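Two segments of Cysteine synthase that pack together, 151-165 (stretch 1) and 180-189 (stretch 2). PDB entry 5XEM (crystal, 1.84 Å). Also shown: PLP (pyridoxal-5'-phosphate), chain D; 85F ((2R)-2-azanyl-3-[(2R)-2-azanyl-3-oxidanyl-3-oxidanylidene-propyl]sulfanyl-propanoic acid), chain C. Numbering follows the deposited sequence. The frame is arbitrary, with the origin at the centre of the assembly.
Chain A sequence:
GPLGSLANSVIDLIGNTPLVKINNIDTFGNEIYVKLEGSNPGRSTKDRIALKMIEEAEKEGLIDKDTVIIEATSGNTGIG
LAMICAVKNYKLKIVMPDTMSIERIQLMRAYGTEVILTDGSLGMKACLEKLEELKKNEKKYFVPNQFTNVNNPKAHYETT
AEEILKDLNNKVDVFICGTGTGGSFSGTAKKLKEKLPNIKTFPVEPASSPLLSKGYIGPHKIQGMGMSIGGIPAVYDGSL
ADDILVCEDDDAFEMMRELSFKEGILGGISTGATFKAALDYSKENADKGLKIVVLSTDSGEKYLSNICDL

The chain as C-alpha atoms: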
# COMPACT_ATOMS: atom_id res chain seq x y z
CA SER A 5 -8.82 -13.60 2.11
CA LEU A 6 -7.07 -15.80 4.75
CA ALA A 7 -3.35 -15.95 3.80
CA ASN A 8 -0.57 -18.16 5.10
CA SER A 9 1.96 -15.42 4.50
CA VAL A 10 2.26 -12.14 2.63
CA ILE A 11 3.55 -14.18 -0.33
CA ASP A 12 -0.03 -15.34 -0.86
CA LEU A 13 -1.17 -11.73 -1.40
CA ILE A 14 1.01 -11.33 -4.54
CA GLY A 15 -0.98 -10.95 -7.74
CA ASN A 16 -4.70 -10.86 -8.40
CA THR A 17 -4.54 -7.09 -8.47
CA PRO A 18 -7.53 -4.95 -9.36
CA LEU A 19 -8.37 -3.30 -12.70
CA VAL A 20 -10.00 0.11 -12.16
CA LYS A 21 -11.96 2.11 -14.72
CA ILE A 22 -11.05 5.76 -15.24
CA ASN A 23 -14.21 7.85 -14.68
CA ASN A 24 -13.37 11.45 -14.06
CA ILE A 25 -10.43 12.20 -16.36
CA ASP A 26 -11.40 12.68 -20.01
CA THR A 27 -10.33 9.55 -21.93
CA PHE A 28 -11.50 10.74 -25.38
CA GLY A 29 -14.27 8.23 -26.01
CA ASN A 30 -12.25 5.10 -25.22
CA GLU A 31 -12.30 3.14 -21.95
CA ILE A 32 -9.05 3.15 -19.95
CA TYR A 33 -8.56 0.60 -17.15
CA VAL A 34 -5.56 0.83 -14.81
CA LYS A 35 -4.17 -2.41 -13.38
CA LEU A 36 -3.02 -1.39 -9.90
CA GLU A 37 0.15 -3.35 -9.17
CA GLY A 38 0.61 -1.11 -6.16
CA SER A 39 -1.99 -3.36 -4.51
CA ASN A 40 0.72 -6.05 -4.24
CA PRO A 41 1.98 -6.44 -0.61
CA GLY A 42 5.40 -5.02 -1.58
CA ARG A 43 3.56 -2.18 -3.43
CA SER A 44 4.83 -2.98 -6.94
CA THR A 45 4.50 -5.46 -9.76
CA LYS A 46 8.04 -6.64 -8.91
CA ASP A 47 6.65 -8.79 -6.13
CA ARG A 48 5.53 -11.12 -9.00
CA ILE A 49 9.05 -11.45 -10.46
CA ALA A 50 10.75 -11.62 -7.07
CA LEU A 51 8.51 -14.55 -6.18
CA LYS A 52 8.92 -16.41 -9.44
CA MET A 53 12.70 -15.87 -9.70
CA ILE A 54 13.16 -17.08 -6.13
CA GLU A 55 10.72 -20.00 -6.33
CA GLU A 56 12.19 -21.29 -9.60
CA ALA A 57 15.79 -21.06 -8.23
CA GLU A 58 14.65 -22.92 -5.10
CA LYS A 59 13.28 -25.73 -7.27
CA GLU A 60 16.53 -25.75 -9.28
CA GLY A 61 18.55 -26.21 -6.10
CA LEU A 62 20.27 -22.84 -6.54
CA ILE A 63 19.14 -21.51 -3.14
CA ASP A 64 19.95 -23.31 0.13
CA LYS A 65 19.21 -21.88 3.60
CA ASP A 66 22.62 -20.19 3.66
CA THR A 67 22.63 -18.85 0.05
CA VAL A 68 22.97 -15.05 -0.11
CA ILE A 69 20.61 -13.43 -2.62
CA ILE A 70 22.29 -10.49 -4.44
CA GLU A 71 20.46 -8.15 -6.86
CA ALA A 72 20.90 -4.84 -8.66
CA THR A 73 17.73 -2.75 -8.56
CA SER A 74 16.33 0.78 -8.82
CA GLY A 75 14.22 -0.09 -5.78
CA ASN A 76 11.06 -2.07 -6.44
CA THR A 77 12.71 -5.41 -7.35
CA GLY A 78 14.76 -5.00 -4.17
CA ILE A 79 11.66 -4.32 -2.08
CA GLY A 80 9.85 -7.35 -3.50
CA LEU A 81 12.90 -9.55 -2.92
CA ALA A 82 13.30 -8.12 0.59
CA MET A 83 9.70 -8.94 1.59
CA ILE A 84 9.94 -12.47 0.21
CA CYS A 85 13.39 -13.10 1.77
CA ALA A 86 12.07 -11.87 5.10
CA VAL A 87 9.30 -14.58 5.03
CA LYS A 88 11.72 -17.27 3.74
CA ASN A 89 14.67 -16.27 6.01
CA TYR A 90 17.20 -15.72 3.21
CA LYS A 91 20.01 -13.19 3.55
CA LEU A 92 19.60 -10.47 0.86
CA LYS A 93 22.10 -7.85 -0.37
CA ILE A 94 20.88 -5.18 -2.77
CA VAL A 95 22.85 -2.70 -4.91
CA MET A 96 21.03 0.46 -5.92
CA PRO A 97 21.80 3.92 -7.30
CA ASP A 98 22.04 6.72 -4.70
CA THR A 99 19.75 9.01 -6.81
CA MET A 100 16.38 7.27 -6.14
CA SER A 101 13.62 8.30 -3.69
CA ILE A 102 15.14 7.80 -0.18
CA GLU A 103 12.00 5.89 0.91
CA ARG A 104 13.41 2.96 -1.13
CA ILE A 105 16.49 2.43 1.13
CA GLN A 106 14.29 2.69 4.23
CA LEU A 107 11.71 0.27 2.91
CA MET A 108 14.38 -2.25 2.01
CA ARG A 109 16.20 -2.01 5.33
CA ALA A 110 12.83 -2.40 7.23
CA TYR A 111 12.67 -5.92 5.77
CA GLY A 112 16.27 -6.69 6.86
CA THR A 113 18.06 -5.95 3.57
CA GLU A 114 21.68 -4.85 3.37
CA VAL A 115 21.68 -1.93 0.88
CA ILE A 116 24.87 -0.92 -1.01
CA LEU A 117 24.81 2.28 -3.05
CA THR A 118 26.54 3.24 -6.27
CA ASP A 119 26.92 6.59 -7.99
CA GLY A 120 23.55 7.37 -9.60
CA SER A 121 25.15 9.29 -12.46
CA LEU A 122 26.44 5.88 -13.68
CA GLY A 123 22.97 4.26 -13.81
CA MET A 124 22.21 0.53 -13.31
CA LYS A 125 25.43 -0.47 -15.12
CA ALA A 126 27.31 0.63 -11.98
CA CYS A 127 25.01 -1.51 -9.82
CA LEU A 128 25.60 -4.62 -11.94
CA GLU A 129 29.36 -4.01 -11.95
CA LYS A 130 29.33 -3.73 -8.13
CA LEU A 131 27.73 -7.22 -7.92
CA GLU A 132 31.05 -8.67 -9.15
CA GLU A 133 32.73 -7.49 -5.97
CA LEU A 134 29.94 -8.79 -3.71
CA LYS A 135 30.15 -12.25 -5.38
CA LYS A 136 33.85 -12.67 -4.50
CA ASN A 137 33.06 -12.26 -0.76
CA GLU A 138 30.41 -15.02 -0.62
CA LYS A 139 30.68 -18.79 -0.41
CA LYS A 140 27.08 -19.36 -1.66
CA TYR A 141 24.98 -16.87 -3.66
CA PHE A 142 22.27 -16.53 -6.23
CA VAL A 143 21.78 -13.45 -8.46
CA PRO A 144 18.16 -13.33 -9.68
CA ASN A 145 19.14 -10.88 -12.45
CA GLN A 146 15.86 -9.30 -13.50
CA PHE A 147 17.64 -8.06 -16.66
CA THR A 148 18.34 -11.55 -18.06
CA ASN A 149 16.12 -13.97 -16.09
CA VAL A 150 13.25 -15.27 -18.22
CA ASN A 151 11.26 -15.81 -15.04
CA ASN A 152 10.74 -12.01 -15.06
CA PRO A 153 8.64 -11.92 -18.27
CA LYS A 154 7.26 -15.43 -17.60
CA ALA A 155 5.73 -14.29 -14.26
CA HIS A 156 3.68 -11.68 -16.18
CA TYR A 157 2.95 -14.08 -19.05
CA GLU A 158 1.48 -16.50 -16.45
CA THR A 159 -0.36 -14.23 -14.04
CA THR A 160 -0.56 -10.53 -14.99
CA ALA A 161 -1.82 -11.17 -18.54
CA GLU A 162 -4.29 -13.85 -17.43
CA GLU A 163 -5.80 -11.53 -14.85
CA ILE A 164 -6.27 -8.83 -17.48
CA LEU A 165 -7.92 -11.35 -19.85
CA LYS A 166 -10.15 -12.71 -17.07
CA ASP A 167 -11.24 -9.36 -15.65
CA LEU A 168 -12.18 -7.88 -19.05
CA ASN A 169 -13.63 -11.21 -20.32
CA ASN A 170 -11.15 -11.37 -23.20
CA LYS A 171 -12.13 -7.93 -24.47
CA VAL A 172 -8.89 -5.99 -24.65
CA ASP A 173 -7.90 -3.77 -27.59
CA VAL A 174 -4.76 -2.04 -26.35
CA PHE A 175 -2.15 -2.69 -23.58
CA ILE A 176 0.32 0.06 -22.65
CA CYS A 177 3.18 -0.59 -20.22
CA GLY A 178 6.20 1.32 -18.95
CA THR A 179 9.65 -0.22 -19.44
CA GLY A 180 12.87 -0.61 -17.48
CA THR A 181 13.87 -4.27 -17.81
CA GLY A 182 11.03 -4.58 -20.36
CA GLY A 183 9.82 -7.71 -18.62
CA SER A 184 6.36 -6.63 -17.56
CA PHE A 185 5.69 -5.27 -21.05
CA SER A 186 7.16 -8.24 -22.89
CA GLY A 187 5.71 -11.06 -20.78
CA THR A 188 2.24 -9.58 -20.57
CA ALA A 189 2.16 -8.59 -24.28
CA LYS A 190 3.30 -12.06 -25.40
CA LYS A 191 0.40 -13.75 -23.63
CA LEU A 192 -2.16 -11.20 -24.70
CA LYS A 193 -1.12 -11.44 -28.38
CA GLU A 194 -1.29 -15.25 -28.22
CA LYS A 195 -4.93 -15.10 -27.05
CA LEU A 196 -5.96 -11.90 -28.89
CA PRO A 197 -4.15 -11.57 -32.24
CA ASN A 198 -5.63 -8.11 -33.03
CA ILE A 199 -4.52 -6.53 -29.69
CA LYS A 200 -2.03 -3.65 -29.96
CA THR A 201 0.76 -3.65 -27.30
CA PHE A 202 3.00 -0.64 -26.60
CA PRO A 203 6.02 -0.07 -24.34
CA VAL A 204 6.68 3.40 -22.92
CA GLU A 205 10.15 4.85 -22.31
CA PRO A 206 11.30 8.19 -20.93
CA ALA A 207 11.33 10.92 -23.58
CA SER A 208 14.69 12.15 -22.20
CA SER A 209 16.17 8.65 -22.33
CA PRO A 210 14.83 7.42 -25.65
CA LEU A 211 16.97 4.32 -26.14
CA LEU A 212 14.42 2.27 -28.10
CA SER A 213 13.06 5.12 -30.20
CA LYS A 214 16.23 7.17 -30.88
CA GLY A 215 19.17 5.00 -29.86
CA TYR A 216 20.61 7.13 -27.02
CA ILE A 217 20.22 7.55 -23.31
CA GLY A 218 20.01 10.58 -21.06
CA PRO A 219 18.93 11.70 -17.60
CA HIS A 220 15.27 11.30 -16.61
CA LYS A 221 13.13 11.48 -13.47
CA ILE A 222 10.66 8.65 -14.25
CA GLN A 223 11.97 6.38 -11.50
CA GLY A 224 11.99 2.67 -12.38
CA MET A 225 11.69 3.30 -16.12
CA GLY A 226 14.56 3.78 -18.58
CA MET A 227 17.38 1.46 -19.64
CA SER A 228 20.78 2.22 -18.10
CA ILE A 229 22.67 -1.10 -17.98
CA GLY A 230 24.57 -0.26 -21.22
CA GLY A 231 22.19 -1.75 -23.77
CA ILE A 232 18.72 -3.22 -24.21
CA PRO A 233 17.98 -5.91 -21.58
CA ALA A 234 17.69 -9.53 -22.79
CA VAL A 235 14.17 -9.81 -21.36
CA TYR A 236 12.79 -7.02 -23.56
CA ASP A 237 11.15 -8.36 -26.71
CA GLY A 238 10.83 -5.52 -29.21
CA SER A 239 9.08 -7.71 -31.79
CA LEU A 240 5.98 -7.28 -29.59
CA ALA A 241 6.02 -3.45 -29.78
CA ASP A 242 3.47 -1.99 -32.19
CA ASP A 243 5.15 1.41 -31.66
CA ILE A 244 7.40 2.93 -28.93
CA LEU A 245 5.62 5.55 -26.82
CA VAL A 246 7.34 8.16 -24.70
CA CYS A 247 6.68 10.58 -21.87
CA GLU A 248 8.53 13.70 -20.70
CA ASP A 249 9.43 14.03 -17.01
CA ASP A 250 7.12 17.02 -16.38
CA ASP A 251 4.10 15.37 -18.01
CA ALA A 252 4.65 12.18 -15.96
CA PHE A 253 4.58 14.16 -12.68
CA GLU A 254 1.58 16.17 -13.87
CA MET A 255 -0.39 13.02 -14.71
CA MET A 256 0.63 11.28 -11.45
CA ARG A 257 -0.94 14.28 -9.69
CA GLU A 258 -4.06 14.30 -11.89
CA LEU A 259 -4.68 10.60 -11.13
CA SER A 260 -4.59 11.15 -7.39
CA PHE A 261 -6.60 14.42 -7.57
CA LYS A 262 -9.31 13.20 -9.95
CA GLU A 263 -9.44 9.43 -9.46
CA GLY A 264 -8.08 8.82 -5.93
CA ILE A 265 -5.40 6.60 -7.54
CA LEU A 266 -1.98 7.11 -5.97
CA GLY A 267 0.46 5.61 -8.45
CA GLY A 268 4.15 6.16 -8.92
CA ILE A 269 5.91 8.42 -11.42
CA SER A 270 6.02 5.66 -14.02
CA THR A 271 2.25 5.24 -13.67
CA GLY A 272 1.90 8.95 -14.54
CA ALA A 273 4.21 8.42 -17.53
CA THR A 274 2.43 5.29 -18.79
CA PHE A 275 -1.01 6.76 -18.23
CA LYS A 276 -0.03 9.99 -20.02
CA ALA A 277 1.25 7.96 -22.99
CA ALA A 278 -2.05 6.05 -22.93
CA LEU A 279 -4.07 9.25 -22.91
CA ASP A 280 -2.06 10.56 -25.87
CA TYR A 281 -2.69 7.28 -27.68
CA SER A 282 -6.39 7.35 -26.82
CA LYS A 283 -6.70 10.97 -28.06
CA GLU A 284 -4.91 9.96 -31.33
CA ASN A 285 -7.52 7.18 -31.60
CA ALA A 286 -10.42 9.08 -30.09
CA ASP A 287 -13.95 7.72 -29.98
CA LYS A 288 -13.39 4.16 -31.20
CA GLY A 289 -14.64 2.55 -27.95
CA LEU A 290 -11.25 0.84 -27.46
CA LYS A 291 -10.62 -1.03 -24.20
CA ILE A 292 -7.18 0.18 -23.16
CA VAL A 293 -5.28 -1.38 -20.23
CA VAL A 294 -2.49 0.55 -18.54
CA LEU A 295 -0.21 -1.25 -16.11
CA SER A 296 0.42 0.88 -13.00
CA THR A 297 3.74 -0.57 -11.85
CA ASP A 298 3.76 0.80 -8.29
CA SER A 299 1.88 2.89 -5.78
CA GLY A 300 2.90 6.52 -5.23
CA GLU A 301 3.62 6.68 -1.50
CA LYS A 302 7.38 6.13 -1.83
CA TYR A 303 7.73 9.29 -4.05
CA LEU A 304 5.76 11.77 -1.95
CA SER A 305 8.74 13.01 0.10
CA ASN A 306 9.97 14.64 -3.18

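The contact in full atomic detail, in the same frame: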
# COMPACT_ATOMS: atom_id res chain seq x y z
N ASN A 151 12.33 -15.75 -16.03
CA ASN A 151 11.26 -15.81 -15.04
C ASN A 151 10.66 -14.44 -14.69
O ASN A 151 9.59 -14.38 -14.05
CB ASN A 151 11.71 -16.53 -13.78
CG ASN A 151 11.92 -18.02 -14.01
OD1 ASN A 151 11.08 -18.65 -14.65
ND2 ASN A 151 13.06 -18.55 -13.57
N ASN A 152 11.34 -13.36 -15.08
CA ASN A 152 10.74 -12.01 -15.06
C ASN A 152 9.55 -11.94 -16.05
O ASN A 152 8.37 -11.94 -15.63
CB ASN A 152 11.87 -10.96 -15.23
CG ASN A 152 11.38 -9.57 -15.50
OD1 ASN A 152 10.18 -9.29 -15.63
ND2 ASN A 152 12.36 -8.65 -15.61
N PRO A 153 9.81 -11.95 -17.37
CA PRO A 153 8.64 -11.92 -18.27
C PRO A 153 7.68 -13.10 -18.11
O PRO A 153 6.46 -12.94 -18.25
CB PRO A 153 9.26 -11.88 -19.68
CG PRO A 153 10.67 -12.28 -19.51
CD PRO A 153 11.08 -11.91 -18.10
N LYS A 154 8.19 -14.29 -17.78
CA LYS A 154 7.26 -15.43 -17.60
C LYS A 154 6.26 -15.26 -16.44
O LYS A 154 5.15 -15.75 -16.52
CB LYS A 154 7.99 -16.76 -17.43
CG LYS A 154 8.67 -17.19 -18.72
CD LYS A 154 9.49 -18.48 -18.60
CE LYS A 154 8.62 -19.64 -18.17
NZ LYS A 154 8.34 -19.46 -16.72
N ALA A 155 6.64 -14.56 -15.37
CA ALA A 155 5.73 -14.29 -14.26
C ALA A 155 4.50 -13.53 -14.77
O ALA A 155 3.37 -13.89 -14.45
CB ALA A 155 6.45 -13.52 -13.14
N HIS A 156 4.74 -12.54 -15.63
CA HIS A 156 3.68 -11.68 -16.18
C HIS A 156 2.90 -12.40 -17.27
O HIS A 156 1.70 -12.21 -17.42
CB HIS A 156 4.28 -10.41 -16.74
CG HIS A 156 4.94 -9.54 -15.67
ND1 HIS A 156 4.23 -8.90 -14.71
CD2 HIS A 156 6.28 -9.24 -15.43
CE1 HIS A 156 5.09 -8.22 -13.90
NE2 HIS A 156 6.34 -8.41 -14.36
N TYR A 157 3.61 -13.21 -18.05
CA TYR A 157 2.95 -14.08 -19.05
C TYR A 157 1.92 -14.99 -18.38
O TYR A 157 0.81 -15.17 -18.90
CB TYR A 157 4.02 -14.88 -19.76
CG TYR A 157 3.55 -15.89 -20.77
CD1 TYR A 157 3.39 -15.53 -22.11
CD2 TYR A 157 3.35 -17.23 -20.41
CE1 TYR A 157 2.99 -16.47 -23.06
CE2 TYR A 157 2.95 -18.17 -21.35
CZ TYR A 157 2.78 -17.78 -22.67
OH TYR A 157 2.39 -18.70 -23.62
N GLU A 158 2.29 -15.54 -17.22
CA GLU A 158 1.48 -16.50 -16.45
C GLU A 158 0.38 -15.93 -15.59
O GLU A 158 -0.64 -16.60 -15.38
CB GLU A 158 2.38 -17.38 -15.59
CG GLU A 158 3.23 -18.29 -16.47
CD GLU A 158 4.23 -19.12 -15.71
OE1 GLU A 158 4.30 -19.00 -14.47
OE2 GLU A 158 4.97 -19.88 -16.36
N THR A 159 0.57 -14.74 -15.05
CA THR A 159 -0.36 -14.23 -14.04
C THR A 159 -0.92 -12.92 -14.49
O THR A 159 -2.11 -12.86 -14.78
CB THR A 159 0.29 -14.18 -12.65
OG1 THR A 159 1.41 -13.28 -12.66
CG2 THR A 159 0.77 -15.62 -12.27
N THR A 160 -0.08 -11.89 -14.65
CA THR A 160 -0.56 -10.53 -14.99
C THR A 160 -1.50 -10.51 -16.20
O THR A 160 -2.63 -9.95 -16.16
CB THR A 160 0.65 -9.60 -15.26
OG1 THR A 160 1.59 -9.72 -14.19
CG2 THR A 160 0.21 -8.13 -15.34
N ALA A 161 -1.03 -11.09 -17.29
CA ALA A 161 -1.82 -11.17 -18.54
C ALA A 161 -3.14 -11.94 -18.38
O ALA A 161 -4.17 -11.51 -18.92
CB ALA A 161 -1.01 -11.77 -19.67
N GLU A 162 -3.09 -13.05 -17.66
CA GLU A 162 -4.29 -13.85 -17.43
C GLU A 162 -5.34 -13.11 -16.62
O GLU A 162 -6.54 -13.25 -16.88
CB GLU A 162 -3.96 -15.20 -16.78
CG GLU A 162 -3.16 -16.15 -17.67
CD GLU A 162 -3.93 -16.71 -18.88
OE1 GLU A 162 -5.15 -16.48 -19.01
OE2 GLU A 162 -3.29 -17.37 -19.73
N GLU A 163 -4.89 -12.31 -15.65
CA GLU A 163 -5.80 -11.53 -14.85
C GLU A 163 -6.47 -10.45 -15.66
O GLU A 163 -7.65 -10.18 -15.47
CB GLU A 163 -5.07 -10.93 -13.64
CG GLU A 163 -4.47 -11.98 -12.71
CD GLU A 163 -3.50 -11.38 -11.71
OE1 GLU A 163 -3.53 -10.14 -11.57
OE2 GLU A 163 -2.73 -12.13 -11.08
N ILE A 164 -5.73 -9.83 -16.58
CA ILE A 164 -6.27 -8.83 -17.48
C ILE A 164 -7.33 -9.47 -18.39
O ILE A 164 -8.44 -8.94 -18.53
CB ILE A 164 -5.15 -8.20 -18.33
CG1 ILE A 164 -4.25 -7.31 -17.45
CG2 ILE A 164 -5.73 -7.40 -19.49
CD1 ILE A 164 -2.96 -6.90 -18.18
N LEU A 165 -7.00 -10.63 -18.97
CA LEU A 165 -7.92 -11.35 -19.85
C LEU A 165 -9.19 -11.73 -19.09
O LEU A 165 -10.32 -11.53 -19.58
CB LEU A 165 -7.24 -12.59 -20.45
CG LEU A 165 -6.14 -12.30 -21.48
CD1 LEU A 165 -5.38 -13.57 -21.83
CD2 LEU A 165 -6.72 -11.63 -22.72
N GLY A 180 11.56 -0.74 -18.10
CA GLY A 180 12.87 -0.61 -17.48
C GLY A 180 13.68 -1.85 -17.88
O GLY A 180 14.59 -1.77 -18.72
N THR A 181 13.36 -3.00 -17.28
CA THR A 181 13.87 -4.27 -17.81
C THR A 181 13.17 -4.64 -19.15
O THR A 181 13.78 -5.23 -20.04
CB THR A 181 13.72 -5.47 -16.85
OG1 THR A 181 12.34 -5.84 -16.73
CG2 THR A 181 14.35 -5.21 -15.48
N GLY A 182 11.90 -4.27 -19.25
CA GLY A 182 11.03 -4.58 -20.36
C GLY A 182 10.24 -5.85 -20.11
O GLY A 182 9.49 -6.33 -20.99
N GLY A 183 10.41 -6.42 -18.93
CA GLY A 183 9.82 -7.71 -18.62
C GLY A 183 8.33 -7.68 -18.45
O GLY A 183 7.63 -8.58 -18.94
N SER A 184 7.81 -6.70 -17.72
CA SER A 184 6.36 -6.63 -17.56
C SER A 184 5.69 -6.39 -18.91
O SER A 184 4.67 -7.04 -19.22
CB SER A 184 5.92 -5.60 -16.51
OG SER A 184 6.45 -4.33 -16.81
N PHE A 185 6.22 -5.46 -19.71
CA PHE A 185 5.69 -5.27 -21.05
C PHE A 185 5.73 -6.57 -21.86
O PHE A 185 4.72 -6.99 -22.48
CB PHE A 185 6.46 -4.19 -21.84
CG PHE A 185 6.14 -4.22 -23.30
CD1 PHE A 185 4.90 -3.78 -23.75
CD2 PHE A 185 7.01 -4.77 -24.21
CE1 PHE A 185 4.55 -3.87 -25.07
CE2 PHE A 185 6.67 -4.86 -25.57
CZ PHE A 185 5.44 -4.41 -25.98
N SER A 186 6.92 -7.18 -21.90
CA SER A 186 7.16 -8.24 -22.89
C SER A 186 6.43 -9.53 -22.50
O SER A 186 5.87 -10.19 -23.35
CB SER A 186 8.65 -8.48 -23.08
OG SER A 186 9.30 -7.25 -23.44
N GLY A 187 6.40 -9.87 -21.21
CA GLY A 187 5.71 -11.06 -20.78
C GLY A 187 4.20 -10.94 -20.89
O GLY A 187 3.52 -11.86 -21.35
N THR A 188 3.66 -9.78 -20.50
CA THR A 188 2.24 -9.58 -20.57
C THR A 188 1.79 -9.52 -22.04
O THR A 188 0.80 -10.17 -22.40
CB THR A 188 1.80 -8.32 -19.84
OG1 THR A 188 2.40 -8.31 -18.52
CG2 THR A 188 0.27 -8.25 -19.73
N ALA A 189 2.53 -8.78 -22.88
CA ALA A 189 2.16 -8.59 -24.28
C ALA A 189 2.20 -9.88 -25.05
O ALA A 189 1.36 -10.08 -25.93
CB ALA A 189 3.08 -7.56 -24.95
N1 PLP D . 7.95 1.42 -13.01
C2 PLP D . 8.58 1.22 -11.84
C2A PLP D . 8.16 2.01 -10.60
C3 PLP D . 9.61 0.26 -11.73
O3 PLP D . 10.22 0.06 -10.54
C4 PLP D . 10.00 -0.47 -12.85
C4A PLP D . 11.11 -1.50 -12.78
C5 PLP D . 9.31 -0.23 -14.05
C6 PLP D . 8.29 0.72 -14.09
C5A PLP D . 9.63 -0.97 -15.33
O4P PLP D . 9.18 -2.37 -15.23
P PLP D . 9.90 -3.59 -16.03
O1P PLP D . 9.09 -4.75 -15.93
O2P PLP D . 11.21 -3.68 -15.41
O3P PLP D . 10.07 -3.05 -17.40
N 85F C . 12.11 -1.19 -11.97
CA 85F C . 13.29 -2.07 -11.86
CB 85F C . 14.50 -1.46 -12.61
SG 85F C . 14.33 -1.48 -14.38
CD 85F C . 15.89 -0.84 -15.04
CE 85F C . 16.22 0.61 -14.63
NZ2 85F C . 15.09 1.52 -14.85
CZ1 85F C . 17.42 1.08 -15.50
OH1 85F C . 17.70 2.32 -15.42
OH2 85F C . 18.04 0.27 -16.23
C 85F C . 13.66 -2.31 -10.41
OXT 85F C . 12.76 -2.18 -9.57
O 85F C . 14.84 -2.67 -10.17

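The two helices cross at 52° with their axes only 6.9 Å apart, and at Gly 183 and Gly 187 there is no room for a CB. Gly 187 lies directly against Pro 153, CA to CA 4.0 Å. A CB on Gly 187 would point toward stretch 1 and clash with Pro 153 O; one on Gly 183 would clash with Asn 152 OD1. At these two positions the backbone itself is the packing surface.

With the backbones this close, CA-H...O contacts run in both directions. Gly 187 CA lies 3.2 Å from Pro 153 O, and Gly 187 O lies 3.2 Å from Tyr 157 CA, so a single glycine both gives and receives. Pro 153 CA approaches Gly 183 O more loosely, at 3.6 Å. Pro 153 O makes its contact in addition to accepting the helical hydrogen bond from Tyr 157 N at 2.9 Å.

Side chains interlock beside this glycine seam. The His 156 side chain sits as a knob among Gly 183, Ser 184, Gly 187 and Thr 188, with Ser 184 CA over one face of its ring, 3.7 Å from the ring centroid in a CH-pi contact. Its rotamer (m) is accompanied by a hydrogen bond between His 156 ND1 and Thr 160 OG1, 2.8 Å, within its own helix. Thr 188 returns the knob, settling among His 156, Thr 160, Ala 161 and Ile 164; its CG2 packs 3.7 Å from Ala 161 CB and 3.8 Å from Ile 164 CD1. Its hydroxyl, Thr 188 OG1, donates to Ser 184 O at 2.7 Å, so the hydroxyl is satisfied within its own helix and can still pack against carbon across the contact, 3.3 Å from Thr 188 OG1 to His 156 CB.

The one hydrogen bond across the contact lies just before the second helix, where Asn 152 ND2 donates to Thr 181 OG1 (3.0 Å, 156°). Thr 181 OG1 also accepts from Gly 183 N at 3.0 Å and donates to PLP O2P at 2.8 Å, tying stretch 1 to the phosphate through one intermediary.

The phosphate is held by the start of the second helix and the loop before it. Gly 180 N and Gly 182 N donate to PLP O3P (2.8 and 2.9 Å), Thr 181 N to PLP O2P (2.9 Å), and Ser 184 N and Ser 184 OG to PLP O1P (2.9 and 2.8 Å). Ser 184 thus serves two surfaces, its CA against the histidine and its hydroxyl on the cofactor.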